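PDB 1RLI: Trp Repressor Binding Protein from Bacillus subtilis, which is a putative NAD(P)H-dependent, FMN-containing oxidoreductase of the SsuE family, probably passing reducing equivalents from NADPH through a bound flavin. Local coordinates for residues Gln137-Glu140 with His141-His144; Phe84-Ser87 with Gly88-Leu92; Gly125-Pro128 with Lys129-Gly132; Ile94-Trp97 with Ser98-Leu101. All coordinates share one frame; numbering follows the deposited sequence.

Interaction 1: Gln137-Glu140 with His141-His144; sequences QQFE and HIFH
His141 looks back one turn of helix 133-146: its backbone N gives Gln137 O a hydrogen bond of 3.1 Å, and the imidazole follows, with CD2 3.5 Å from the same Gln137 O. On its way out of the helix this ring meets Phe84 of the second subunit. Next comes Ile142, bonded through N to Gln138 O, with its CG1 branch folded back to 3.3 Å from that Gln138 O. Its CD1 methyl lies beside the Phe139 ring, 4.3 Å from Phe139 CD1. The Gln138 amide goes elsewhere, NE2 bonding Phe84 O of the second subunit.

Phe143 makes the shortest of the four backbone bonds, N to Phe139 O at 2.8 Å. With CG set beside its own backbone N (chi1 -59°), the ring swings over the preceding turn and puts CD2 3.2 Å from Phe139 O. The two phenyls point the same way and their planes differ by only 18°, but they are slid so far apart that they touch at a corner, Phe143 CZ to Phe139 CD1 at 3.8 Å. With only an alanine methyl at Phe143, the Phe139 ring would probably lose this flank and a gap would open against Phe77, Val120 and Phe150. Last, His144 N closes on Glu140 O, while its ring turns outward.

The chemistry divides by helix face: apolar rings press on strands 117-124 and 149-157 of the flavodoxin-like sheet, while His141 and Gln138 face neighbouring subunits, and the backbone amides are spent inside the helix.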
loop_
_atom_site.group_PDB
_atom_site.type_symbol
_atom_site.label_atom_id
_atom_site.label_comp_id
_atom_site.label_asym_id
_atom_site.label_seq_id
_atom_site.Cartn_x
_atom_site.Cartn_y
_atom_site.Cartn_z
ATOM N N GLN D 137 -5.540 0.373 3.415
ATOM C CA GLN D 137 -5.490 1.204 2.207
ATOM C C GLN D 137 -6.687 0.926 1.301
ATOM O O GLN D 137 -7.153 1.809 0.578
ATOM C CB GLN D 137 -4.175 0.978 1.460
ATOM C CG GLN D 137 -2.971 1.412 2.275
ATOM C CD GLN D 137 -1.661 1.135 1.558
ATOM O OE1 GLN D 137 -1.268 -0.022 1.388
ATOM N NE2 GLN D 137 -0.990 2.189 1.123
ATOM N N GLN D 138 -7.205 -0.295 1.360
ATOM C CA GLN D 138 -8.373 -0.641 0.578
ATOM C C GLN D 138 -9.536 0.147 1.184
ATOM O O GLN D 138 -10.318 0.765 0.453
ATOM C CB GLN D 138 -8.618 -2.152 0.688
ATOM C CG GLN D 138 -9.699 -2.713 -0.206
ATOM C CD GLN D 138 -9.705 -4.238 -0.121
ATOM O OE1 GLN D 138 -10.050 -4.804 0.918
ATOM N NE2 GLN D 138 -9.282 -4.902 -1.197
ATOM N N PHE D 139 -9.641 0.163 2.517
ATOM C CA PHE D 139 -10.732 0.923 3.163
ATOM C C PHE D 139 -10.616 2.400 2.794
ATOM O O PHE D 139 -11.629 3.070 2.578
ATOM C CB PHE D 139 -10.697 0.775 4.691
ATOM C CG PHE D 139 -11.417 -0.441 5.205
ATOM C CD1 PHE D 139 -12.793 -0.586 5.002
ATOM C CD2 PHE D 139 -10.731 -1.441 5.904
ATOM C CE1 PHE D 139 -13.488 -1.706 5.488
ATOM C CE2 PHE D 139 -11.419 -2.578 6.401
ATOM C CZ PHE D 139 -12.801 -2.705 6.191
ATOM N N GLU D 140 -9.380 2.898 2.713
ATOM C CA GLU D 140 -9.133 4.294 2.342
ATOM C C GLU D 140 -9.791 4.576 0.983
ATOM O O GLU D 140 -10.475 5.597 0.833
ATOM C CB GLU D 140 -7.615 4.558 2.273
ATOM C CG GLU D 140 -7.199 5.946 1.732
ATOM C CD GLU D 140 -5.673 6.111 1.592
ATOM O OE1 GLU D 140 -4.937 5.094 1.486
ATOM O OE2 GLU D 140 -5.203 7.273 1.565
ATOM N N HIS D 141 -9.584 3.693 0.002
ATOM C CA HIS D 141 -10.177 3.910 -1.327
ATOM C C HIS D 141 -11.695 3.809 -1.270
ATOM O O HIS D 141 -12.392 4.576 -1.923
ATOM C CB HIS D 141 -9.654 2.893 -2.358
ATOM C CG HIS D 141 -8.219 3.099 -2.746
ATOM N ND1 HIS D 141 -7.702 4.334 -3.087
ATOM C CD2 HIS D 141 -7.198 2.218 -2.870
ATOM C CE1 HIS D 141 -6.423 4.205 -3.400
ATOM N NE2 HIS D 141 -6.093 2.930 -3.275
ATOM N N ILE D 142 -12.203 2.849 -0.509
ATOM C CA ILE D 142 -13.656 2.684 -0.375
ATOM C C ILE D 142 -14.287 3.965 0.193
ATOM O O ILE D 142 -15.236 4.530 -0.383
ATOM C CB ILE D 142 -13.978 1.490 0.567
ATOM C CG1 ILE D 142 -13.557 0.183 -0.119
ATOM C CG2 ILE D 142 -15.476 1.484 0.938
ATOM C CD1 ILE D 142 -13.656 -1.046 0.821
ATOM N N PHE D 143 -13.767 4.443 1.317
ATOM C CA PHE D 143 -14.344 5.640 1.909
ATOM C C PHE D 143 -14.195 6.869 1.018
ATOM O O PHE D 143 -15.147 7.658 0.882
ATOM C CB PHE D 143 -13.736 5.899 3.302
ATOM C CG PHE D 143 -13.953 4.765 4.271
ATOM C CD1 PHE D 143 -15.158 4.065 4.283
ATOM C CD2 PHE D 143 -12.962 4.394 5.170
ATOM C CE1 PHE D 143 -15.378 3.016 5.166
ATOM C CE2 PHE D 143 -13.175 3.334 6.067
ATOM C CZ PHE D 143 -14.380 2.647 6.066
ATOM N N HIS D 144 -13.035 7.023 0.387
ATOM C CA HIS D 144 -12.809 8.163 -0.483
ATOM C C HIS D 144 -13.804 8.157 -1.633
ATOM O O HIS D 144 -14.248 9.207 -2.078
ATOM C CB HIS D 144 -11.411 8.140 -1.073
ATOM C CG HIS D 144 -11.144 9.282 -2.001
ATOM N ND1 HIS D 144 -10.884 10.557 -1.549
ATOM C CD2 HIS D 144 -11.147 9.354 -3.355
ATOM C CE1 HIS D 144 -10.735 11.367 -2.583
ATOM N NE2 HIS D 144 -10.888 10.661 -3.689
#

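Interaction 2: Phe84-Ser87 with Gly88-Leu92; sequences FGMS and GTLKL
Ser87 OG, at the N-cap of helix 88-95, takes the N-H of Leu90 at 3.1 Å in a nearly straight bond, and it is also hydrogen-bonded to Gly11 O. Thr89 OG1 lies close by as well, 3.0 Å from Ser87 OG. What puts the hydroxyl there is a chi1 of 73°, which tucks OG between its own backbone N and carbonyl carbon, over the first turn of the helix. The backbone of the same serine is engaged too: Ser87 O accepts from Lys91 N at 3.0 Å, and Ser87 N is bound by Thr79 OG1, so the cap is tied to strand 74-80.

Met86 comes in from the loop side. Its CG sits between its own backbone N and carbonyl carbon (chi1 63°) and the chain runs on extended, which lays SD alongside the helix, 3.7 Å from Leu90 CG and 3.6 Å from Lys91 N; the bend at chi3 then turns CE off. Met86 CG also meets Lys91 CB at 3.9 Å. The Met86 and Lys91 side chains cross at about a right angle and then part. Lys91 heads for a salt bridge with Asp95, with Met86 O of the second subunit as a weak further partner, whereas Leu90 turns inward to Phe77 and Phe139.

A loop leaving the C-terminal end of a parallel strand and running straight into a capped helix is the usual flavodoxin-like layout, and in relatives this edge of the sheet holds the flavin. Chemically, the serine satisfies an amide that the first helical turn cannot, while the thioether seals the apolar side, so the loop is fixed by polar and greasy contacts together.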
loop_
_atom_site.group_PDB
_atom_site.type_symbol
_atom_site.label_atom_id
_atom_site.label_comp_id
_atom_site.label_asym_id
_atom_site.label_seq_id
_atom_site.Cartn_x
_atom_site.Cartn_y
_atom_site.Cartn_z
ATOM N N PHE D 84 -5.840 -11.616 4.758
ATOM C CA PHE D 84 -5.337 -10.256 4.543
ATOM C C PHE D 84 -6.373 -9.270 4.029
ATOM O O PHE D 84 -6.050 -8.201 3.489
ATOM C CB PHE D 84 -4.112 -10.333 3.621
ATOM C CG PHE D 84 -3.078 -11.294 4.125
ATOM C CD1 PHE D 84 -2.257 -10.953 5.197
ATOM C CD2 PHE D 84 -3.029 -12.593 3.622
ATOM C CE1 PHE D 84 -1.405 -11.902 5.774
ATOM C CE2 PHE D 84 -2.196 -13.535 4.185
ATOM C CZ PHE D 84 -1.379 -13.188 5.269
ATOM N N GLY D 85 -7.635 -9.630 4.228
ATOM C CA GLY D 85 -8.723 -8.757 3.808
ATOM C C GLY D 85 -9.775 -8.710 4.893
ATOM O O GLY D 85 -9.552 -9.204 5.988
ATOM N N MET D 86 -10.932 -8.121 4.602
ATOM C CA MET D 86 -11.982 -8.062 5.607
ATOM C C MET D 86 -12.719 -9.404 5.659
ATOM O O MET D 86 -12.390 -10.332 4.927
ATOM C CB MET D 86 -12.948 -6.918 5.285
ATOM C CG MET D 86 -13.684 -7.078 3.960
ATOM S SD MET D 86 -14.640 -5.595 3.529
ATOM C CE MET D 86 -13.285 -4.544 2.854
ATOM N N SER D 87 -13.728 -9.502 6.508
ATOM C CA SER D 87 -14.474 -10.748 6.612
ATOM C C SER D 87 -15.390 -10.968 5.404
ATOM O O SER D 87 -15.661 -10.045 4.647
ATOM C CB SER D 87 -15.309 -10.743 7.901
ATOM O OG SER D 87 -16.411 -9.863 7.795
ATOM N N GLY D 88 -15.847 -12.205 5.213
ATOM C CA GLY D 88 -16.759 -12.474 4.116
ATOM C C GLY D 88 -18.036 -11.664 4.300
ATOM O O GLY D 88 -18.578 -11.119 3.334
ATOM N N THR D 89 -18.537 -11.569 5.529
ATOM C CA THR D 89 -19.764 -10.804 5.743
ATOM C C THR D 89 -19.601 -9.320 5.445
ATOM O O THR D 89 -20.469 -8.726 4.818
ATOM C CB THR D 89 -20.304 -10.959 7.176
ATOM O OG1 THR D 89 -19.290 -10.603 8.122
ATOM C CG2 THR D 89 -20.745 -12.406 7.423
ATOM N N LEU D 90 -18.490 -8.712 5.865
ATOM C CA LEU D 90 -18.329 -7.281 5.602
ATOM C C LEU D 90 -18.085 -7.017 4.126
ATOM O O LEU D 90 -18.539 -5.989 3.590
ATOM C CB LEU D 90 -17.192 -6.669 6.442
ATOM C CG LEU D 90 -17.042 -5.138 6.332
ATOM C CD1 LEU D 90 -18.364 -4.443 6.722
ATOM C CD2 LEU D 90 -15.921 -4.646 7.250
ATOM N N LYS D 91 -17.383 -7.924 3.451
ATOM C CA LYS D 91 -17.116 -7.764 2.008
ATOM C C LYS D 91 -18.427 -7.809 1.202
ATOM O O LYS D 91 -18.641 -6.970 0.325
ATOM C CB LYS D 91 -16.152 -8.855 1.520
ATOM C CG LYS D 91 -15.976 -8.954 0.005
ATOM C CD LYS D 91 -15.407 -7.680 -0.586
ATOM C CE LYS D 91 -15.076 -7.884 -2.069
ATOM N NZ LYS D 91 -14.778 -6.574 -2.719
ATOM N N LEU D 92 -19.322 -8.752 1.511
ATOM C CA LEU D 92 -20.581 -8.821 0.767
ATOM C C LEU D 92 -21.476 -7.626 1.104
ATOM O O LEU D 92 -22.246 -7.150 0.250
ATOM C CB LEU D 92 -21.316 -10.148 1.054
ATOM C CG LEU D 92 -20.973 -11.296 0.086
ATOM C CD1 LEU D 92 -19.456 -11.564 0.080
ATOM C CD2 LEU D 92 -21.762 -12.547 0.479
#

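Interaction 3: Gly125-Pro128 with Lys129-Gly132; sequences GDNP and KIKG
The backbone of Asn127 lies at positive phi and turns its O toward two amides, Lys131 N at 2.8 Å and Ile130 N at 3.0 Å, the latter sitting well above the carbonyl plane. A third bond, Gly132 N to Pro128 O, ends the single turn of helix 128-131.

Although Asn127 holds the N-cap position, its side chain does not cap. With CG anti to the backbone N (chi1 -164°) the amide lies out along the turn: OD1 rests 3.1 Å from Lys129 CG, and ND2 runs beside Ile130, 3.8 Å from its CB. Lys131 does the electrostatic work. Its fully extended chain runs back past the Asp126 carbonyl, CD 3.4 Å from Asp126 O, and delivers NZ to Asp126 OD1 at 2.9 Å. The ammonium approaches that oxygen from the syn side but 31° out of the carboxylate plane. A water completes the link, donating a hydrogen bond to Asp126 OD2 at 2.6 Å and accepting one from Lys131 NZ at 2.7 Å.

The turn follows strand 117-124 at the C-terminal edge of the sheet, where flavodoxin-like relatives hold FMN. Phe84 touches both Asp126 and Lys131, and Lys129 O bonds Tyr153 OH of the third subunit. Bridged directly through one carboxylate oxygen and by water through the other, the lysine and aspartate probably offset each other's charge and clasp the loop onto the turn.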
loop_
_atom_site.group_PDB
_atom_site.type_symbol
_atom_site.label_atom_id
_atom_site.label_comp_id
_atom_site.label_asym_id
_atom_site.label_seq_id
_atom_site.Cartn_x
_atom_site.Cartn_y
_atom_site.Cartn_z
ATOM N N GLY D 125 -4.183 -12.402 13.219
ATOM C CA GLY D 125 -3.148 -13.103 13.961
ATOM C C GLY D 125 -1.818 -13.234 13.256
ATOM O O GLY D 125 -0.891 -13.875 13.765
ATOM N N ASP D 126 -1.702 -12.613 12.088
ATOM C CA ASP D 126 -0.473 -12.696 11.302
ATOM C C ASP D 126 0.132 -11.296 11.100
ATOM O O ASP D 126 -0.097 -10.682 10.065
ATOM C CB ASP D 126 -0.812 -13.345 9.951
ATOM C CG ASP D 126 0.419 -13.722 9.131
ATOM O OD1 ASP D 126 1.562 -13.472 9.573
ATOM O OD2 ASP D 126 0.224 -14.283 8.028
ATOM N N ASN D 127 0.888 -10.818 12.091
ATOM C CA ASN D 127 1.558 -9.501 12.075
ATOM C C ASN D 127 0.732 -8.424 11.362
ATOM O O ASN D 127 1.184 -7.767 10.414
ATOM C CB ASN D 127 2.940 -9.616 11.425
ATOM C CG ASN D 127 3.828 -8.416 11.719
ATOM O OD1 ASN D 127 3.621 -7.685 12.697
ATOM N ND2 ASN D 127 4.839 -8.223 10.889
ATOM N N PRO D 128 -0.491 -8.222 11.840
ATOM C CA PRO D 128 -1.459 -7.256 11.316
ATOM C C PRO D 128 -0.920 -5.839 11.130
ATOM O O PRO D 128 -1.284 -5.179 10.165
ATOM C CB PRO D 128 -2.588 -7.291 12.344
ATOM C CG PRO D 128 -2.416 -8.593 13.049
ATOM C CD PRO D 128 -0.944 -8.786 13.123
ATOM N N LYS D 129 -0.073 -5.377 12.057
ATOM C CA LYS D 129 0.490 -4.019 12.000
ATOM C C LYS D 129 1.161 -3.765 10.666
ATOM O O LYS D 129 1.275 -2.625 10.225
ATOM C CB LYS D 129 1.501 -3.799 13.145
ATOM C CG LYS D 129 2.758 -4.673 13.008
ATOM C CD LYS D 129 3.609 -4.680 14.276
ATOM C CE LYS D 129 4.679 -3.626 14.199
ATOM N NZ LYS D 129 4.059 -2.313 13.905
ATOM N N ILE D 130 1.626 -4.835 10.029
ATOM C CA ILE D 130 2.241 -4.722 8.720
ATOM C C ILE D 130 1.402 -5.399 7.634
ATOM O O ILE D 130 1.101 -4.798 6.602
ATOM C CB ILE D 130 3.665 -5.344 8.684
ATOM C CG1 ILE D 130 4.607 -4.576 9.618
ATOM C CG2 ILE D 130 4.196 -5.322 7.259
ATOM C CD1 ILE D 130 4.796 -3.099 9.228
ATOM N N LYS D 131 1.014 -6.651 7.862
ATOM C CA LYS D 131 0.265 -7.378 6.852
ATOM C C LYS D 131 -1.180 -6.913 6.670
ATOM O O LYS D 131 -1.830 -7.293 5.696
ATOM C CB LYS D 131 0.327 -8.878 7.153
ATOM C CG LYS D 131 1.772 -9.394 7.163
ATOM C CD LYS D 131 1.874 -10.907 7.283
ATOM C CE LYS D 131 3.343 -11.345 7.244
ATOM N NZ LYS D 131 3.508 -12.784 7.607
ATOM N N GLY D 132 -1.658 -6.085 7.596
ATOM C CA GLY D 132 -3.011 -5.560 7.504
ATOM C C GLY D 132 -3.053 -4.186 6.849
ATOM O O GLY D 132 -4.130 -3.612 6.676
HETATM O O HOH W 1 2.090 -14.653 6.249
#

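Interaction 4: Ile94-Trp97 with Ser98-Leu101; sequences IDRW and SQTL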
loop_
_atom_site.group_PDB
_atom_site.type_symbol
_atom_site.label_atom_id
_atom_site.label_comp_id
_atom_site.label_asym_id
_atom_site.label_seq_id
_atom_site.Cartn_x
_atom_site.Cartn_y
_atom_site.Cartn_z
ATOM N N ILE D 94 -20.418 -4.436 1.994
ATOM C CA ILE D 94 -19.927 -3.275 1.256
ATOM C C ILE D 94 -20.158 -3.427 -0.267
ATOM O O ILE D 94 -20.542 -2.457 -0.932
ATOM C CB ILE D 94 -18.419 -3.023 1.600
ATOM C CG1 ILE D 94 -18.330 -2.564 3.067
ATOM C CG2 ILE D 94 -17.802 -1.963 0.674
ATOM C CD1 ILE D 94 -16.886 -2.471 3.625
ATOM N N ASP D 95 -19.963 -4.626 -0.817
ATOM C CA ASP D 95 -20.161 -4.810 -2.256
ATOM C C ASP D 95 -21.599 -4.429 -2.649
ATOM O O ASP D 95 -21.827 -3.921 -3.752
ATOM C CB ASP D 95 -19.931 -6.264 -2.698
ATOM C CG ASP D 95 -18.448 -6.637 -2.841
ATOM O OD1 ASP D 95 -17.566 -5.763 -2.731
ATOM O OD2 ASP D 95 -18.190 -7.838 -3.080
ATOM N N ARG D 96 -22.557 -4.700 -1.761
ATOM C CA ARG D 96 -23.963 -4.385 -2.038
ATOM C C ARG D 96 -24.239 -2.874 -2.061
ATOM O O ARG D 96 -25.306 -2.432 -2.495
ATOM C CB ARG D 96 -24.888 -5.112 -1.043
ATOM C CG ARG D 96 -26.382 -5.102 -1.420
ATOM C CD ARG D 96 -27.097 -6.247 -0.693
ATOM N NE ARG D 96 -28.552 -6.195 -0.821
ATOM C CZ ARG D 96 -29.356 -7.170 -0.414
ATOM N NH1 ARG D 96 -28.828 -8.262 0.132
ATOM N NH2 ARG D 96 -30.681 -7.039 -0.534
ATOM N N TRP D 97 -23.292 -2.052 -1.604
ATOM C CA TRP D 97 -23.506 -0.607 -1.700
ATOM C C TRP D 97 -23.681 -0.260 -3.184
ATOM O O TRP D 97 -24.278 0.748 -3.526
ATOM C CB TRP D 97 -22.318 0.180 -1.128
ATOM C CG TRP D 97 -22.238 0.143 0.373
ATOM C CD1 TRP D 97 -23.071 -0.525 1.228
ATOM C CD2 TRP D 97 -21.230 0.752 1.186
ATOM N NE1 TRP D 97 -22.636 -0.373 2.524
ATOM C CE2 TRP D 97 -21.505 0.401 2.526
ATOM C CE3 TRP D 97 -20.115 1.551 0.909
ATOM C CZ2 TRP D 97 -20.700 0.818 3.598
ATOM C CZ3 TRP D 97 -19.306 1.970 1.972
ATOM C CH2 TRP D 97 -19.608 1.598 3.306
ATOM N N SER D 98 -23.138 -1.089 -4.075
ATOM C CA SER D 98 -23.296 -0.820 -5.502
ATOM C C SER D 98 -24.786 -0.844 -5.850
ATOM O O SER D 98 -25.246 -0.059 -6.682
ATOM C CB SER D 98 -22.552 -1.861 -6.345
ATOM O OG SER D 98 -21.159 -1.575 -6.321
ATOM N N GLN D 99 -25.513 -1.757 -5.220
ATOM C CA GLN D 99 -26.955 -1.879 -5.442
ATOM C C GLN D 99 -27.691 -0.710 -4.807
ATOM O O GLN D 99 -28.588 -0.126 -5.403
ATOM C CB GLN D 99 -27.495 -3.178 -4.827
ATOM C CG GLN D 99 -27.319 -4.411 -5.689
ATOM C CD GLN D 99 -27.734 -5.698 -4.964
ATOM O OE1 GLN D 99 -28.807 -5.783 -4.326
ATOM N NE2 GLN D 99 -26.885 -6.711 -5.068
ATOM N N THR D 100 -27.314 -0.373 -3.585
ATOM C CA THR D 100 -27.977 0.714 -2.885
ATOM C C THR D 100 -27.788 2.049 -3.580
ATOM O O THR D 100 -28.654 2.916 -3.498
ATOM C CB THR D 100 -27.476 0.760 -1.431
ATOM O OG1 THR D 100 -27.591 -0.562 -0.877
ATOM C CG2 THR D 100 -28.284 1.727 -0.617
ATOM N N LEU D 101 -26.666 2.217 -4.276
ATOM C CA LEU D 101 -26.401 3.456 -4.998
ATOM C C LEU D 101 -27.337 3.604 -6.197
ATOM O O LEU D 101 -27.393 4.667 -6.821
ATOM C CB LEU D 101 -24.945 3.492 -5.461
ATOM C CG LEU D 101 -23.946 3.813 -4.339
ATOM C CD1 LEU D 101 -22.544 3.384 -4.748
ATOM C CD2 LEU D 101 -23.971 5.305 -4.050
HETATM O O HOH W 2 -29.851 -4.073 -2.049
#
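Arg96 and Gln99 reach out of the same side of the turn and slant across one another, the guanidinium and amide planes 31° apart. Arg96 is extended from CG to NE, having left the backbone with CG anti to N (chi1 -167°), and Gln99 lies across its aliphatic part, CD 3.8 Å from Arg96 CG. Their polar ends are joined through a water, which accepts from Arg96 NE at 2.8 Å in the guanidinium plane and donates to Gln99 OE1 at 3.0 Å. Arg96 NH1 goes on to Gln59 OE1. Were a leucine to stand at Arg96, Gln59 OE1 and the water would probably lose this donor, and the Gln99 amide would be less firmly placed.

The backbone that carries them makes the step from helix 88-95 to helix 97-100, part of the crossover joining parallel strands 74-80 and 117-124 of the flavodoxin-like fold. Ser98 N bonds Asp95 O, three residues back, while Arg96 O accepts from Thr100 N and weakly from Gln99 N.

Trp97 packs on a different side: one indole face has Ile94 CA near its rim, and an edge-to-face Phe93 and helix 133-146 lie close. Leu101 curls over the tryptophan carbonyl, its CG 3.2 Å from Trp97 O, before reaching Phe109. Thr100 OG1 bonds Tyr62 OH, and Ser98 OG bonds Trp83 NE1 of the second subunit.

In the fold
Interactions 1, 2 and 4 form one packed layer, where helix 133-146 lies against helix 88-95. Phe139 CZ touches both Met86 CE and Leu90 CD2 at 3.8 Å, and Met86 SD also reaches Ile94 CD1 at 3.8 Å. Further along, Ile142 CG2 lies 4.0 Å from Trp97 CZ3. All three contacts touch the second subunit. Interaction 3, its centre about 28 Å from that of interaction 4, meets interaction 2 where Phe84 CZ approaches Asp126 OD2 at 3.4 Å. By analogy with flavodoxin-like relatives, those two loops probably border the FMN site; no flavin is present in this model. Separately, platinum lies about 5 Å from Gly88 and about 5 Å from the Gln138 side chain.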